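Local coordinates for protein 401aa long hypothetical glucose-1-phosphate thymidylyltransferase (Sulfolobus tokodaii, PDB 2GGO) that probably transfers nucleotidyl groups from dTTP or UTP to sugar 1-phosphates and also acts as an acetyltransferase in making UDP-N-acetylglucosamine and UDP-N-acetylgalactosamine, at residues A[1-7]-A[92-98]; A[161-167]-A[184-188]; A[166-170]-A[190-195]. All blocks are in the same frame, centred on the assembly; numbering follows the deposited sequence.

Interaction 1: A[1-7]-A[92-98]; sequences MKAFILA and EALIIYG
Strands 2-6 and 92-97 run side by side in parallel, both extended, their axes 4.5 Å apart at closest approach and inclined by 26°. The register sets Ala3 beside Leu94, Phe4 beside Ile95, Ile5 beside Ile96 and Leu6 beside Tyr97, with CA-CA spacings between 4.4 and 4.9 Å. Backbone hydrogen bonds alternate along the ladder: Leu94 N to Lys2 O (2.7 Å), Phe4 N to Leu94 O (2.6 Å), Ile96 N to Phe4 O (2.8 Å), Leu6 N to Ile96 O (2.8 Å) and, just past the second strand, Gly98 N to Leu6 O (2.5 Å). Ala3, Ile5, Leu94 and Ile96 lie on one face, where Ile5 (m, t) brings CG1 3.8 Å from Ile96 CG1; helix 33-43 packs on this side through Leu41 and Gln37. The other face carries Phe4, Leu6, Ala93, Ile95 and Tyr97. Phe4 (chi1 m) sets CD2 3.8 Å from both Ala93 CB and Ile95 CD1, and Leu6 (m, t) reaches Tyr97 CE1 with CD1 at 3.7 Å. At the N-terminal end of the pair, Met1 CE touches Glu92 CB at 3.2 Å, while the Glu92 carboxylate pairs with Lys162. Such adjacent parallel strands form the centre of the Rossmann-like GT-A sheet of nucleotidyltransferases; Tyr97, at the C-terminal end of its strand, probably binds N-acetylglucosamine 1-phosphate.

Interaction 2: A[161-167]-A[184-188]; sequences YKLNSDI and LTDAI
This is a buried, apolar strand-to-helix contact inside the nucleotidyltransferase domain, in which the end of strand 155-164 and the first turn of helix 166-173 meet the start of helix 184-194. The axes of strand 161-164 and helix 184-188 come no closer than 12.1 Å and are inclined by 55°, so long side chains fill the gap and no hydrogen bond crosses it. Tyr161 and Leu163 (both chi1 m) point toward the helix. Ile188 (m, t) lays CD1 over the face of the Tyr161 ring, 3.9 Å from its centroid, in a CH-pi contact, whereas Leu184 CD2 meets the ring edge at Tyr161 CE1 (3.4 Å). The GT-A sheet is thus covered by a helix on the face bearing Tyr161, whose hydroxyl bonds to Asn157, which probably binds N-acetylglucosamine 1-phosphate. Leu163 CD2 lies 4.2 Å from Ile188 CD1. Beyond the turn at Ser165, Ile167 (t, p) extends CD1 to within 4.0 Å of Ile188 CG1 and 4.2 Å of Ala187 CB.

Interaction 3: A[166-170]-A[190-195]; sequences DIFTY and LMAKDH
The last turn of helix 184-194 lies beside the first turn of helix 166-173, the short axes of 190-194 and 166-170 passing 10.2 Å apart at 121°; the closest CA pair is Tyr170 and Met191, at 6.6 Å. Leu190 begins the contact, its CB 3.5 Å from Tyr170 CD2. At Met191 (t, t, p) the chain runs beneath the Tyr170 ring: CB sits 3.8 Å from the ring centroid and 11° off the normal, a CH-pi contact, and CG lies 3.7 Å from Tyr170 CE1. The sulfur, 5.3 Å from that centroid in an oblique position, makes a Met-aromatic contact, and Met191 SD also approaches Ile167 CD1 (4.1 Å) and Asp166 CB (4.3 Å). Tyr170 (chi1 m) therefore projects from one helix and lies across the other; the two helices follow one another along the chain on a flank of the GT-A domain, where Met191 also packs on Asn117 and Val197 of the sheet. Lys193 turns outward to hydrogen-bond the backbone of Ser142. One residue on, Asp194 points back, and its OD2 accepts a hydrogen bond from Tyr170 OH at 2.8 Å, so that the hydroxyl at the tip of the buried ring has a carboxylate acceptor. His195 is the first residue to leave helical geometry, though its N still bonds Met191 O at 2.5 Å. Its ring meets that of Tyr170 rim to rim, centroids 6.0 Å apart and planes at 86°, with Asp166 OD2 3.6 Å from His195 NE2.

In the fold
All three contacts lie in the N-terminal nucleotidyltransferase part of the chain. Interaction 1 comes first in sequence and closes before the other two open; they then start from the same region and share Asp166 and Ile167. Interactions 1 and 2, with centres about 11 Å apart, join through neighbouring antiparallel strands 92-97 and 155-164 and through the salt bridge of Glu92 OE1 to Lys162 NZ (2.8 Å). Interactions 2 and 3 use the same helices, 166-173 and 184-194, their centres about 7 Å apart. Interaction 3 lies about 18 Å from interaction 1, centre to centre, without touching it. The series thus leads from the central sheet, beside the probable sugar-phosphate site, outward to the helical flank.

Interaction 1: A[1-7]-A[92-98]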
# COMPACT_ATOMS: atom_id res chain seq x y z
N MET A 1 3.11 24.56 -10.81
CA MET A 1 4.04 23.50 -10.34
C MET A 1 3.74 22.22 -11.12
O MET A 1 2.61 21.96 -11.48
CB MET A 1 3.80 23.24 -8.86
CG MET A 1 4.87 23.71 -7.93
SD MET A 1 6.34 22.67 -8.04
CE MET A 1 7.52 23.81 -7.36
N LYS A 2 4.77 21.44 -11.42
CA LYS A 2 4.56 20.10 -11.97
C LYS A 2 4.83 19.09 -10.87
O LYS A 2 5.68 19.32 -10.00
CB LYS A 2 5.51 19.84 -13.13
CG LYS A 2 4.89 19.98 -14.48
CD LYS A 2 5.98 19.85 -15.56
CE LYS A 2 5.54 18.98 -16.74
NZ LYS A 2 4.83 19.74 -17.83
N ALA A 3 4.07 17.99 -10.90
CA ALA A 3 4.26 16.89 -9.96
C ALA A 3 4.65 15.64 -10.73
O ALA A 3 4.17 15.42 -11.84
CB ALA A 3 3.00 16.66 -9.16
N PHE A 4 5.57 14.86 -10.17
CA PHE A 4 5.94 13.55 -10.72
C PHE A 4 5.75 12.55 -9.64
O PHE A 4 6.32 12.70 -8.56
CB PHE A 4 7.39 13.52 -11.23
CG PHE A 4 7.62 14.39 -12.45
CD1 PHE A 4 7.63 13.84 -13.74
CD2 PHE A 4 7.79 15.78 -12.31
CE1 PHE A 4 7.82 14.67 -14.87
CE2 PHE A 4 7.96 16.61 -13.44
CZ PHE A 4 7.98 16.06 -14.72
N ILE A 5 4.92 11.54 -9.93
CA ILE A 5 4.74 10.38 -9.03
C ILE A 5 5.60 9.23 -9.56
O ILE A 5 5.44 8.83 -10.70
CB ILE A 5 3.28 9.95 -8.92
CG1 ILE A 5 2.45 11.11 -8.40
CG2 ILE A 5 3.13 8.72 -7.96
CD1 ILE A 5 0.97 11.00 -8.72
N LEU A 6 6.54 8.76 -8.74
CA LEU A 6 7.42 7.68 -9.14
C LEU A 6 6.76 6.36 -8.71
O LEU A 6 6.71 6.02 -7.52
CB LEU A 6 8.81 7.88 -8.54
CG LEU A 6 9.47 9.26 -8.71
CD1 LEU A 6 10.87 9.34 -8.11
CD2 LEU A 6 9.50 9.62 -10.13
N ALA A 7 6.21 5.67 -9.72
CA ALA A 7 5.43 4.44 -9.57
C ALA A 7 5.99 3.33 -10.46
O ALA A 7 5.23 2.58 -11.08
CB ALA A 7 3.99 4.72 -9.91
N GLU A 92 11.00 23.97 -11.58
CA GLU A 92 10.68 23.21 -10.36
C GLU A 92 9.72 22.04 -10.58
O GLU A 92 8.82 22.09 -11.43
CB GLU A 92 10.05 24.13 -9.32
CG GLU A 92 10.73 25.44 -9.09
CD GLU A 92 9.89 26.37 -8.28
OE1 GLU A 92 9.89 26.26 -7.04
OE2 GLU A 92 9.21 27.22 -8.87
N ALA A 93 9.89 20.99 -9.78
CA ALA A 93 8.91 19.91 -9.77
C ALA A 93 8.75 19.39 -8.37
O ALA A 93 9.71 19.40 -7.59
CB ALA A 93 9.31 18.81 -10.70
N LEU A 94 7.51 19.00 -8.04
CA LEU A 94 7.20 18.18 -6.88
C LEU A 94 7.30 16.70 -7.28
O LEU A 94 6.69 16.27 -8.27
CB LEU A 94 5.82 18.51 -6.32
CG LEU A 94 5.52 17.89 -4.95
CD1 LEU A 94 6.10 18.67 -3.83
CD2 LEU A 94 4.06 17.80 -4.76
N ILE A 95 8.14 15.95 -6.55
CA ILE A 95 8.41 14.54 -6.79
C ILE A 95 7.85 13.79 -5.58
O ILE A 95 8.14 14.14 -4.43
CB ILE A 95 9.95 14.29 -6.96
CG1 ILE A 95 10.41 14.46 -8.41
CG2 ILE A 95 10.32 12.88 -6.57
CD1 ILE A 95 9.83 15.62 -9.16
N ILE A 96 6.98 12.82 -5.82
CA ILE A 96 6.59 11.91 -4.73
C ILE A 96 6.70 10.45 -5.15
O ILE A 96 6.60 10.12 -6.33
CB ILE A 96 5.20 12.17 -4.12
CG1 ILE A 96 4.10 11.85 -5.11
CG2 ILE A 96 5.08 13.60 -3.54
CD1 ILE A 96 2.78 11.91 -4.45
N TYR A 97 6.97 9.59 -4.16
CA TYR A 97 7.12 8.15 -4.38
C TYR A 97 5.76 7.52 -4.41
O TYR A 97 4.88 7.88 -3.63
CB TYR A 97 8.02 7.53 -3.34
CG TYR A 97 9.45 7.90 -3.58
CD1 TYR A 97 10.18 7.33 -4.62
CD2 TYR A 97 10.06 8.85 -2.79
CE1 TYR A 97 11.50 7.71 -4.87
CE2 TYR A 97 11.39 9.23 -2.99
CZ TYR A 97 12.11 8.66 -4.04
OH TYR A 97 13.42 9.06 -4.21
N GLY A 98 5.59 6.60 -5.35
CA GLY A 98 4.28 6.03 -5.59
C GLY A 98 3.71 5.09 -4.52
O GLY A 98 2.59 4.61 -4.68

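Interaction 2: A[161-167]-A[184-188]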
# COMPACT_ATOMS: atom_id res chain seq x y z
N TYR A 161 9.59 15.46 -2.40
CA TYR A 161 10.61 16.42 -2.78
C TYR A 161 10.03 17.57 -3.55
O TYR A 161 9.10 17.39 -4.32
CB TYR A 161 11.62 15.75 -3.71
CG TYR A 161 12.30 14.53 -3.15
CD1 TYR A 161 12.70 13.50 -3.98
CD2 TYR A 161 12.53 14.40 -1.77
CE1 TYR A 161 13.35 12.37 -3.47
CE2 TYR A 161 13.16 13.27 -1.24
CZ TYR A 161 13.59 12.26 -2.10
OH TYR A 161 14.24 11.13 -1.59
N LYS A 162 10.60 18.75 -3.37
CA LYS A 162 10.36 19.89 -4.26
C LYS A 162 11.75 20.32 -4.74
O LYS A 162 12.53 20.93 -3.99
CB LYS A 162 9.64 21.03 -3.52
CG LYS A 162 8.86 22.01 -4.35
CD LYS A 162 9.73 22.95 -5.18
CE LYS A 162 10.55 23.90 -4.31
NZ LYS A 162 11.38 24.93 -5.06
N LEU A 163 12.05 19.98 -5.99
CA LEU A 163 13.40 20.10 -6.51
C LEU A 163 13.39 21.00 -7.73
O LEU A 163 12.45 20.96 -8.54
CB LEU A 163 14.00 18.73 -6.87
CG LEU A 163 14.09 17.64 -5.78
CD1 LEU A 163 14.50 16.34 -6.39
CD2 LEU A 163 15.00 18.00 -4.63
N ASN A 164 14.43 21.82 -7.82
CA ASN A 164 14.66 22.67 -8.99
C ASN A 164 15.56 21.98 -10.02
O ASN A 164 16.28 21.03 -9.70
CB ASN A 164 15.21 24.02 -8.56
CG ASN A 164 14.52 24.55 -7.33
OD1 ASN A 164 13.30 24.67 -7.29
ND2 ASN A 164 15.31 24.86 -6.31
N SER A 165 15.51 22.45 -11.27
CA SER A 165 16.26 21.84 -12.36
C SER A 165 17.78 21.62 -12.10
O SER A 165 18.44 20.91 -12.86
CB SER A 165 16.03 22.64 -13.65
OG SER A 165 15.96 24.03 -13.38
N ASP A 166 18.32 22.20 -11.02
CA ASP A 166 19.70 21.92 -10.58
C ASP A 166 19.91 20.47 -10.22
O ASP A 166 21.05 20.03 -10.10
CB ASP A 166 20.05 22.70 -9.32
CG ASP A 166 19.58 24.11 -9.36
OD1 ASP A 166 19.52 24.67 -10.49
OD2 ASP A 166 19.26 24.66 -8.27
N ILE A 167 18.83 19.73 -9.99
CA ILE A 167 18.96 18.34 -9.64
C ILE A 167 19.65 17.53 -10.75
O ILE A 167 20.44 16.62 -10.46
CB ILE A 167 17.62 17.70 -9.20
CG1 ILE A 167 17.88 16.44 -8.34
CG2 ILE A 167 16.72 17.37 -10.41
CD1 ILE A 167 18.88 16.64 -7.19
N LEU A 184 18.13 8.72 -6.13
CA LEU A 184 17.93 10.14 -6.05
C LEU A 184 18.79 10.69 -4.93
O LEU A 184 19.65 11.53 -5.17
CB LEU A 184 16.45 10.49 -5.85
CG LEU A 184 15.97 11.90 -6.21
CD1 LEU A 184 16.77 12.55 -7.33
CD2 LEU A 184 14.51 11.84 -6.59
N THR A 185 18.59 10.18 -3.72
CA THR A 185 19.28 10.68 -2.53
C THR A 185 20.78 11.01 -2.71
O THR A 185 21.28 11.96 -2.11
CB THR A 185 19.10 9.73 -1.32
OG1 THR A 185 19.28 8.38 -1.74
CG2 THR A 185 17.71 9.89 -0.74
N ASP A 186 21.48 10.23 -3.54
CA ASP A 186 22.90 10.46 -3.84
C ASP A 186 23.12 11.84 -4.40
O ASP A 186 23.97 12.59 -3.91
CB ASP A 186 23.40 9.44 -4.86
CG ASP A 186 23.63 8.07 -4.27
OD1 ASP A 186 23.80 7.97 -3.03
OD2 ASP A 186 23.66 7.09 -5.06
N ALA A 187 22.34 12.16 -5.43
CA ALA A 187 22.36 13.44 -6.13
C ALA A 187 21.94 14.60 -5.22
O ALA A 187 22.50 15.70 -5.30
CB ALA A 187 21.48 13.39 -7.37
N ILE A 188 20.96 14.35 -4.36
CA ILE A 188 20.50 15.35 -3.38
C ILE A 188 21.59 15.63 -2.36
O ILE A 188 21.64 16.73 -1.77
CB ILE A 188 19.17 14.90 -2.67
CG1 ILE A 188 17.96 15.05 -3.62
CG2 ILE A 188 18.94 15.69 -1.37
CD1 ILE A 188 16.66 14.47 -3.09

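Interaction 3: A[166-170]-A[190-195]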
# COMPACT_ATOMS: atom_id res chain seq x y z
N ASP A 166 18.32 22.20 -11.02
CA ASP A 166 19.70 21.92 -10.58
C ASP A 166 19.91 20.47 -10.22
O ASP A 166 21.05 20.03 -10.10
CB ASP A 166 20.05 22.70 -9.32
CG ASP A 166 19.58 24.11 -9.36
OD1 ASP A 166 19.52 24.67 -10.49
OD2 ASP A 166 19.26 24.66 -8.27
N ILE A 167 18.83 19.73 -9.99
CA ILE A 167 18.96 18.34 -9.64
C ILE A 167 19.65 17.53 -10.75
O ILE A 167 20.44 16.62 -10.46
CB ILE A 167 17.62 17.70 -9.20
CG1 ILE A 167 17.88 16.44 -8.34
CG2 ILE A 167 16.72 17.37 -10.41
CD1 ILE A 167 18.88 16.64 -7.19
N PHE A 168 19.37 17.88 -12.01
CA PHE A 168 19.89 17.12 -13.16
C PHE A 168 21.41 17.12 -13.22
O PHE A 168 22.04 16.09 -13.51
CB PHE A 168 19.28 17.63 -14.46
CG PHE A 168 17.78 17.59 -14.48
CD1 PHE A 168 17.10 16.37 -14.59
CD2 PHE A 168 17.03 18.77 -14.39
CE1 PHE A 168 15.70 16.33 -14.61
CE2 PHE A 168 15.63 18.74 -14.40
CZ PHE A 168 14.97 17.51 -14.52
N THR A 169 22.00 18.26 -12.92
CA THR A 169 23.45 18.40 -12.82
C THR A 169 24.09 17.30 -11.96
O THR A 169 24.96 16.57 -12.44
CB THR A 169 23.81 19.80 -12.28
OG1 THR A 169 23.26 20.79 -13.16
CG2 THR A 169 25.32 19.98 -12.20
N TYR A 170 23.65 17.17 -10.71
CA TYR A 170 24.23 16.21 -9.77
C TYR A 170 23.80 14.77 -10.05
O TYR A 170 24.37 13.83 -9.49
CB TYR A 170 23.91 16.58 -8.31
CG TYR A 170 24.27 18.00 -7.96
CD1 TYR A 170 23.43 19.06 -8.32
CD2 TYR A 170 25.45 18.30 -7.29
CE1 TYR A 170 23.75 20.38 -8.01
CE2 TYR A 170 25.78 19.63 -6.97
CZ TYR A 170 24.92 20.66 -7.34
OH TYR A 170 25.22 21.97 -7.05
N LEU A 190 25.10 15.61 -2.81
CA LEU A 190 26.08 16.55 -3.37
C LEU A 190 25.51 17.97 -3.45
O LEU A 190 26.18 18.94 -3.11
CB LEU A 190 26.55 16.13 -4.77
CG LEU A 190 26.51 14.71 -5.35
CD1 LEU A 190 26.89 14.82 -6.82
CD2 LEU A 190 27.38 13.68 -4.60
N MET A 191 24.26 18.07 -3.92
CA MET A 191 23.57 19.35 -4.04
C MET A 191 23.44 20.05 -2.69
O MET A 191 23.59 21.26 -2.61
CB MET A 191 22.19 19.16 -4.70
CG MET A 191 21.50 20.47 -5.11
SD MET A 191 19.80 20.30 -5.71
CE MET A 191 18.93 19.97 -4.19
N ALA A 192 23.17 19.27 -1.64
CA ALA A 192 23.04 19.80 -0.28
C ALA A 192 24.33 20.46 0.24
O ALA A 192 24.30 21.24 1.21
CB ALA A 192 22.57 18.70 0.69
N LYS A 193 25.46 20.15 -0.41
CA LYS A 193 26.74 20.78 -0.07
C LYS A 193 26.86 22.18 -0.66
O LYS A 193 27.27 23.13 0.03
CB LYS A 193 27.91 19.89 -0.49
CG LYS A 193 27.92 18.54 0.24
CD LYS A 193 27.88 18.74 1.76
CE LYS A 193 27.09 17.64 2.47
NZ LYS A 193 26.77 18.05 3.89
N ASP A 194 26.47 22.32 -1.93
CA ASP A 194 26.48 23.61 -2.63
C ASP A 194 25.20 24.38 -2.30
O ASP A 194 25.23 25.54 -1.85
CB ASP A 194 26.59 23.41 -4.15
CG ASP A 194 27.45 22.20 -4.53
OD1 ASP A 194 27.88 21.43 -3.63
OD2 ASP A 194 27.69 22.01 -5.75
N HIS A 195 24.06 23.72 -2.54
CA HIS A 195 22.76 24.33 -2.37
C HIS A 195 22.16 24.05 -1.01
O HIS A 195 22.37 22.99 -0.40
CB HIS A 195 21.80 23.87 -3.46
CG HIS A 195 22.17 24.37 -4.82
ND1 HIS A 195 23.02 23.69 -5.66
CD2 HIS A 195 21.79 25.49 -5.49
CE1 HIS A 195 23.16 24.37 -6.78
NE2 HIS A 195 22.42 25.46 -6.71